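Local coordinates for protein D-galactonate dehydratase family member Dd703_0947 (Dickeya dadantii, PDB 4IHC) that dehydrates D-mannonate and D-gluconate at low rates with a magnesium ion, neither of them apparently being its physiological substrate, at residues His245-Arg250 and Phe269-Pro274; Ala113-Asp118 and His321-Gly326. All coordinates share one frame; numbering follows the deposited sequence.

Interaction 1 (His245-Arg250 and Phe269-Pro274). With MG (magnesium ion), chain I.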
loop_
_atom_site.group_PDB
_atom_site.type_symbol
_atom_site.label_atom_id
_atom_site.label_comp_id
_atom_site.label_asym_id
_atom_site.label_seq_id
_atom_site.Cartn_x
_atom_site.Cartn_y
_atom_site.Cartn_z
ATOM N N HIS A 245 -20.153 9.775 -23.918
ATOM C CA HIS A 245 -20.663 8.454 -24.283
ATOM C C HIS A 245 -20.959 7.661 -23.021
ATOM O O HIS A 245 -20.160 7.666 -22.097
ATOM C CB HIS A 245 -19.652 7.690 -25.152
ATOM C CG HIS A 245 -20.148 6.358 -25.610
ATOM N ND1 HIS A 245 -21.177 6.223 -26.526
ATOM C CD2 HIS A 245 -19.768 5.095 -25.275
ATOM C CE1 HIS A 245 -21.423 4.934 -26.717
ATOM N NE2 HIS A 245 -20.571 4.228 -25.989
ATOM N N ASP A 246 -22.100 6.978 -23.008
ATOM C CA ASP A 246 -22.549 6.158 -21.883
ATOM C C ASP A 246 -22.399 4.665 -22.149
ATOM O O ASP A 246 -23.138 4.097 -22.952
ATOM C CB ASP A 246 -24.033 6.453 -21.629
ATOM C CG ASP A 246 -24.479 6.112 -20.206
ATOM O OD1 ASP A 246 -23.841 5.254 -19.549
ATOM O OD2 ASP A 246 -25.508 6.675 -19.753
ATOM N N VAL A 247 -21.442 4.021 -21.476
ATOM C CA VAL A 247 -21.245 2.589 -21.597
ATOM C C VAL A 247 -22.351 1.825 -20.847
ATOM O O VAL A 247 -22.700 0.691 -21.200
ATOM C CB VAL A 247 -19.876 2.162 -21.051
ATOM C CG1 VAL A 247 -19.683 0.657 -21.154
ATOM C CG2 VAL A 247 -18.740 2.897 -21.757
ATOM N N HIS A 248 -22.869 2.423 -19.782
ATOM C CA HIS A 248 -24.083 1.910 -19.161
ATOM C C HIS A 248 -23.895 0.494 -18.639
ATOM O O HIS A 248 -24.807 -0.324 -18.766
ATOM C CB HIS A 248 -25.192 1.902 -20.211
ATOM C CG HIS A 248 -26.566 2.070 -19.653
ATOM N ND1 HIS A 248 -27.189 1.103 -18.896
ATOM C CD2 HIS A 248 -27.463 3.073 -19.791
ATOM C CE1 HIS A 248 -28.400 1.512 -18.568
ATOM N NE2 HIS A 248 -28.591 2.707 -19.096
ATOM N N GLU A 249 -22.708 0.206 -18.091
ATOM C CA GLU A 249 -22.333 -1.119 -17.558
ATOM C C GLU A 249 -22.545 -2.328 -18.522
ATOM O O GLU A 249 -22.765 -3.448 -18.073
ATOM C CB GLU A 249 -23.012 -1.380 -16.199
ATOM C CG GLU A 249 -24.495 -1.723 -16.331
ATOM C CD GLU A 249 -25.239 -1.780 -15.000
ATOM O OE1 GLU A 249 -26.494 -1.771 -15.005
ATOM O OE2 GLU A 249 -24.583 -1.838 -13.941
ATOM N N ARG A 250 -22.434 -2.122 -19.833
ATOM C CA ARG A 250 -22.808 -3.181 -20.797
ATOM C C ARG A 250 -21.708 -4.165 -21.190
ATOM O O ARG A 250 -21.996 -5.153 -21.867
ATOM C CB ARG A 250 -23.376 -2.579 -22.084
ATOM C CG ARG A 250 -24.778 -2.018 -21.947
ATOM C CD ARG A 250 -25.784 -3.099 -21.587
ATOM N NE ARG A 250 -27.136 -2.550 -21.473
ATOM C CZ ARG A 250 -28.216 -3.025 -22.087
ATOM N NH1 ARG A 250 -28.136 -4.099 -22.861
ATOM N NH2 ARG A 250 -29.397 -2.447 -21.886
ATOM N N PHE A 269 -15.732 14.379 -23.255
ATOM C CA PHE A 269 -15.932 15.140 -22.033
ATOM C C PHE A 269 -15.988 14.166 -20.851
ATOM O O PHE A 269 -15.386 14.414 -19.782
ATOM C CB PHE A 269 -17.222 15.954 -22.140
ATOM C CG PHE A 269 -17.462 16.841 -20.965
ATOM C CD1 PHE A 269 -16.810 18.065 -20.861
ATOM C CD2 PHE A 269 -18.338 16.461 -19.963
ATOM C CE1 PHE A 269 -17.023 18.879 -19.757
ATOM C CE2 PHE A 269 -18.536 17.268 -18.856
ATOM C CZ PHE A 269 -17.900 18.491 -18.773
ATOM N N TYR A 270 -16.753 13.086 -21.029
ATOM C CA TYR A 270 -16.602 11.910 -20.176
ATOM C C TYR A 270 -17.191 10.619 -20.722
ATOM O O TYR A 270 -18.163 10.633 -21.457
ATOM C CB TYR A 270 -17.083 12.152 -18.750
ATOM C CG TYR A 270 -18.553 12.484 -18.500
ATOM C CD1 TYR A 270 -19.581 11.602 -18.837
ATOM C CD2 TYR A 270 -18.900 13.648 -17.802
ATOM C CE1 TYR A 270 -20.932 11.904 -18.553
ATOM C CE2 TYR A 270 -20.222 13.937 -17.497
ATOM C CZ TYR A 270 -21.234 13.064 -17.870
ATOM O OH TYR A 270 -22.535 13.383 -17.543
ATOM N N LEU A 271 -16.563 9.509 -20.354
ATOM C CA LEU A 271 -17.077 8.181 -20.601
ATOM C C LEU A 271 -17.814 7.704 -19.337
ATOM O O LEU A 271 -17.216 7.643 -18.264
ATOM C CB LEU A 271 -15.913 7.254 -20.939
ATOM C CG LEU A 271 -16.233 5.781 -21.278
ATOM C CD1 LEU A 271 -17.104 5.693 -22.513
ATOM C CD2 LEU A 271 -14.953 4.985 -21.500
ATOM N N GLU A 272 -19.097 7.377 -19.475
ATOM C CA GLU A 272 -19.970 7.179 -18.334
ATOM C C GLU A 272 -20.221 5.707 -18.024
ATOM O O GLU A 272 -20.401 4.900 -18.938
ATOM C CB GLU A 272 -21.307 7.889 -18.594
ATOM C CG GLU A 272 -22.398 7.521 -17.620
ATOM C CD GLU A 272 -23.668 8.303 -17.861
ATOM O OE1 GLU A 272 -23.587 9.367 -18.513
ATOM O OE2 GLU A 272 -24.741 7.859 -17.390
ATOM N N ASP A 273 -20.252 5.372 -16.733
ATOM C CA ASP A 273 -20.563 4.004 -16.283
ATOM C C ASP A 273 -19.788 2.886 -17.020
ATOM O O ASP A 273 -20.380 1.965 -17.546
ATOM C CB ASP A 273 -22.086 3.758 -16.301
ATOM C CG ASP A 273 -22.836 4.502 -15.158
ATOM O OD1 ASP A 273 -22.197 5.259 -14.386
ATOM O OD2 ASP A 273 -24.081 4.353 -15.040
ATOM N N PRO A 274 -18.446 2.928 -16.994
ATOM C CA PRO A 274 -17.687 1.825 -17.578
ATOM C C PRO A 274 -17.885 0.517 -16.807
ATOM O O PRO A 274 -17.711 -0.557 -17.375
ATOM C CB PRO A 274 -16.223 2.291 -17.458
ATOM C CG PRO A 274 -16.234 3.283 -16.364
ATOM C CD PRO A 274 -17.571 3.979 -16.460
HETATM MG MG MG I . -26.236 6.795 -17.871
HETATM O O HOH W 1 -25.302 5.144 -17.194
HETATM O O HOH W 2 -27.769 5.832 -18.269
#

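Interaction 2 (Ala113-Asp118 and His321-Gly326)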
loop_
_atom_site.group_PDB
_atom_site.type_symbol
_atom_site.label_atom_id
_atom_site.label_comp_id
_atom_site.label_asym_id
_atom_site.label_seq_id
_atom_site.Cartn_x
_atom_site.Cartn_y
_atom_site.Cartn_z
ATOM N N ALA A 113 -38.169 8.162 -0.735
ATOM C CA ALA A 113 -39.118 8.690 0.243
ATOM C C ALA A 113 -38.464 9.797 1.083
ATOM O O ALA A 113 -39.090 10.812 1.316
ATOM C CB ALA A 113 -39.697 7.591 1.120
ATOM N N LEU A 114 -37.213 9.599 1.522
ATOM C CA LEU A 114 -36.427 10.646 2.169
ATOM C C LEU A 114 -36.370 11.936 1.388
ATOM O O LEU A 114 -36.574 13.023 1.949
ATOM C CB LEU A 114 -34.972 10.191 2.346
ATOM C CG LEU A 114 -34.723 9.411 3.628
ATOM C CD1 LEU A 114 -33.307 8.831 3.652
ATOM C CD2 LEU A 114 -34.952 10.360 4.790
ATOM N N SER A 115 -36.012 11.790 0.112
ATOM C CA SER A 115 -35.821 12.865 -0.845
ATOM C C SER A 115 -37.078 13.673 -1.091
ATOM O O SER A 115 -37.032 14.905 -1.044
ATOM C CB SER A 115 -35.335 12.294 -2.195
ATOM O OG SER A 115 -35.299 13.332 -3.165
ATOM N N GLY A 116 -38.195 12.999 -1.354
ATOM C CA GLY A 116 -39.474 13.696 -1.430
ATOM C C GLY A 116 -39.649 14.666 -0.268
ATOM O O GLY A 116 -39.894 15.854 -0.476
ATOM N N VAL A 117 -39.527 14.164 0.964
ATOM C CA VAL A 117 -39.598 15.027 2.135
ATOM C C VAL A 117 -38.470 16.066 2.163
ATOM O O VAL A 117 -38.732 17.262 2.393
ATOM C CB VAL A 117 -39.635 14.208 3.452
ATOM C CG1 VAL A 117 -39.387 15.089 4.665
ATOM C CG2 VAL A 117 -40.967 13.510 3.580
ATOM N N ASP A 118 -37.227 15.635 1.915
ATOM C CA ASP A 118 -36.069 16.516 2.104
ATOM C C ASP A 118 -36.128 17.760 1.223
ATOM O O ASP A 118 -35.922 18.897 1.698
ATOM C CB ASP A 118 -34.743 15.744 1.907
ATOM C CG ASP A 118 -33.477 16.636 2.050
ATOM O OD1 ASP A 118 -33.079 17.002 3.181
ATOM O OD2 ASP A 118 -32.849 16.953 1.021
ATOM N N HIS A 321 -28.327 10.232 -9.055
ATOM C CA HIS A 321 -29.712 10.676 -9.128
ATOM C C HIS A 321 -30.047 11.231 -7.760
ATOM O O HIS A 321 -30.133 10.488 -6.757
ATOM C CB HIS A 321 -30.615 9.477 -9.439
ATOM C CG HIS A 321 -31.982 9.852 -9.929
ATOM N ND1 HIS A 321 -32.320 9.862 -11.271
ATOM C CD2 HIS A 321 -33.098 10.217 -9.254
ATOM C CE1 HIS A 321 -33.593 10.208 -11.395
ATOM N NE2 HIS A 321 -34.080 10.446 -10.188
ATOM N N VAL A 322 -30.251 12.542 -7.705
ATOM C CA VAL A 322 -30.351 13.240 -6.440
ATOM C C VAL A 322 -31.399 12.642 -5.479
ATOM O O VAL A 322 -31.119 12.440 -4.271
ATOM C CB VAL A 322 -30.542 14.764 -6.655
ATOM C CG1 VAL A 322 -30.959 15.434 -5.364
ATOM C CG2 VAL A 322 -29.246 15.392 -7.194
ATOM N N SER A 323 -32.586 12.324 -5.991
ATOM C CA SER A 323 -33.614 11.725 -5.119
ATOM C C SER A 323 -33.233 10.325 -4.636
ATOM O O SER A 323 -33.587 9.920 -3.527
ATOM C CB SER A 323 -34.997 11.719 -5.771
ATOM O OG SER A 323 -35.007 10.825 -6.864
ATOM N N THR A 324 -32.463 9.606 -5.443
ATOM C CA THR A 324 -32.063 8.244 -5.108
ATOM C C THR A 324 -30.960 8.184 -4.065
ATOM O O THR A 324 -30.727 7.128 -3.508
ATOM C CB THR A 324 -31.667 7.438 -6.380
ATOM O OG1 THR A 324 -32.707 7.580 -7.346
ATOM C CG2 THR A 324 -31.553 5.934 -6.085
ATOM N N ILE A 325 -30.268 9.297 -3.802
ATOM C CA ILE A 325 -29.350 9.336 -2.657
ATOM C C ILE A 325 -29.972 10.024 -1.439
ATOM O O ILE A 325 -29.329 10.119 -0.412
ATOM C CB ILE A 325 -27.942 9.935 -2.962
ATOM C CG1 ILE A 325 -28.050 11.399 -3.379
ATOM C CG2 ILE A 325 -27.205 9.098 -4.014
ATOM C CD1 ILE A 325 -26.724 12.099 -3.431
ATOM N N GLY A 326 -31.222 10.472 -1.547
ATOM C CA GLY A 326 -31.945 10.940 -0.372
ATOM C C GLY A 326 -32.202 12.423 -0.304
ATOM O O GLY A 326 -32.530 12.951 0.783
#

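Interaction 1 (His245-Arg250 and Phe269-Pro274)
H245 sits opposite L271 in the parallel pairing of strands 242-246 and 270-272, a beta-alpha-beta unit of the enolase-type barrel connected through helix 253-263. Its N donates to Y270 O, and its O accepts from E272 N at 2.8 Å. The imidazole touches L271 CD1 with its edge, while its ring nitrogens bond Y222 and the backbone of C176.

D246 turns to the other face of the sheet. Its CG lies roughly anti to its own N (chi1 -157°), which carries the carboxylate out over the metal face to meet that of E272, planes 39° apart. D246 OD2 and E272 OE2, 2.8 Å from each other, both bind magnesium, and E298 is the third carboxylate ligand. The shared magnesium, with R175 on D246 OD2 and R319 on E272 OE2, probably offsets the repulsion between the two carboxylates. A metal-bound water donates to both D246 OD1 and D273 OD2.

V247 N bonds E272 O, and V247 CG2 presses on L271 CD1 at a tight 3.3 Å. From V247 to R250 the chain makes a type I' turn presenting H248, by similarity a proton donor/acceptor. Past it, E249 N reaches D273 O at 3.0 Å, in the carbonyl plane.

Interaction 2 (Ala113-Asp118 and His321-Gly326)
S115 sits where helix 108-129 comes up against the loop between strand 317-318 and helix 328-340, and its short side chain carries most of the contact. Starting at CB, the methylene lies against the backbone of S323, 3.2 Å from S323 O and only 3.4 Å from S323 CA, which is tighter than usual van der Waals spacing. The same CB also rests on G326, with G326 C at 3.7 Å. One bond further out, S115 OG stands anti to S115 N (chi1 173°) and passes alongside S323, with S115 OG 3.0 Å from S323 CA. Its polar partner is elsewhere: the hydroxyl bonds the carbonyl of C61, at the end of strand 57-61, so the buried oxygen is satisfied although nothing in 321-326 bonds it.

S323 answers with its CB, while its own OG goes to N112. The direct contact is van der Waals; N111 and N112, just before 113-118 in the helix, supply hydrogen bonds to the loop, at T324 O and S323 OG.

G326 fills the other half of the interface, its CA 4.4 Å from S115 CA. At phi 110° and psi 15° a CB would be jammed against the carbonyl O of I325, so the backbone itself calls for glycine. G326 O lies 3.7 Å from D118 CB and 4.0 Å from L114 CB, and W95 of helix 91-99 donates to it from its indole. D118 OD1 bonds T329 OG1, linking helix 108-129 to the start of helix 328-340.

The arrangement joins the N-terminal capping domain to a loop at the C-terminal end of a barrel strand, the domain interface characteristic of the mandelate racemase/muconate lactonizing enzyme family within the enolase superfamily.

The two contacts lie on opposite sides of the chain's centre, their centres 24 Å apart and their nearest atoms about 9 Å apart, without touching. Interaction 1 builds part of the magnesium site on neighbouring barrel strands; interaction 2 sits further round the barrel, where the loop after strand 317-318 meets the capping domain. R319, a predicted substrate ligand that bonds E272, stands at the start of that loop. Beyond it, H321 ND1 is hydrogen-bonded to ND1 of H348, and the side chain of S323 is about 8 Å from that of D352, two further predicted substrate ligands. Interaction 2 therefore probably lies just behind the pocket wall, while interaction 1 supplies two of the three carboxylate metal ligands.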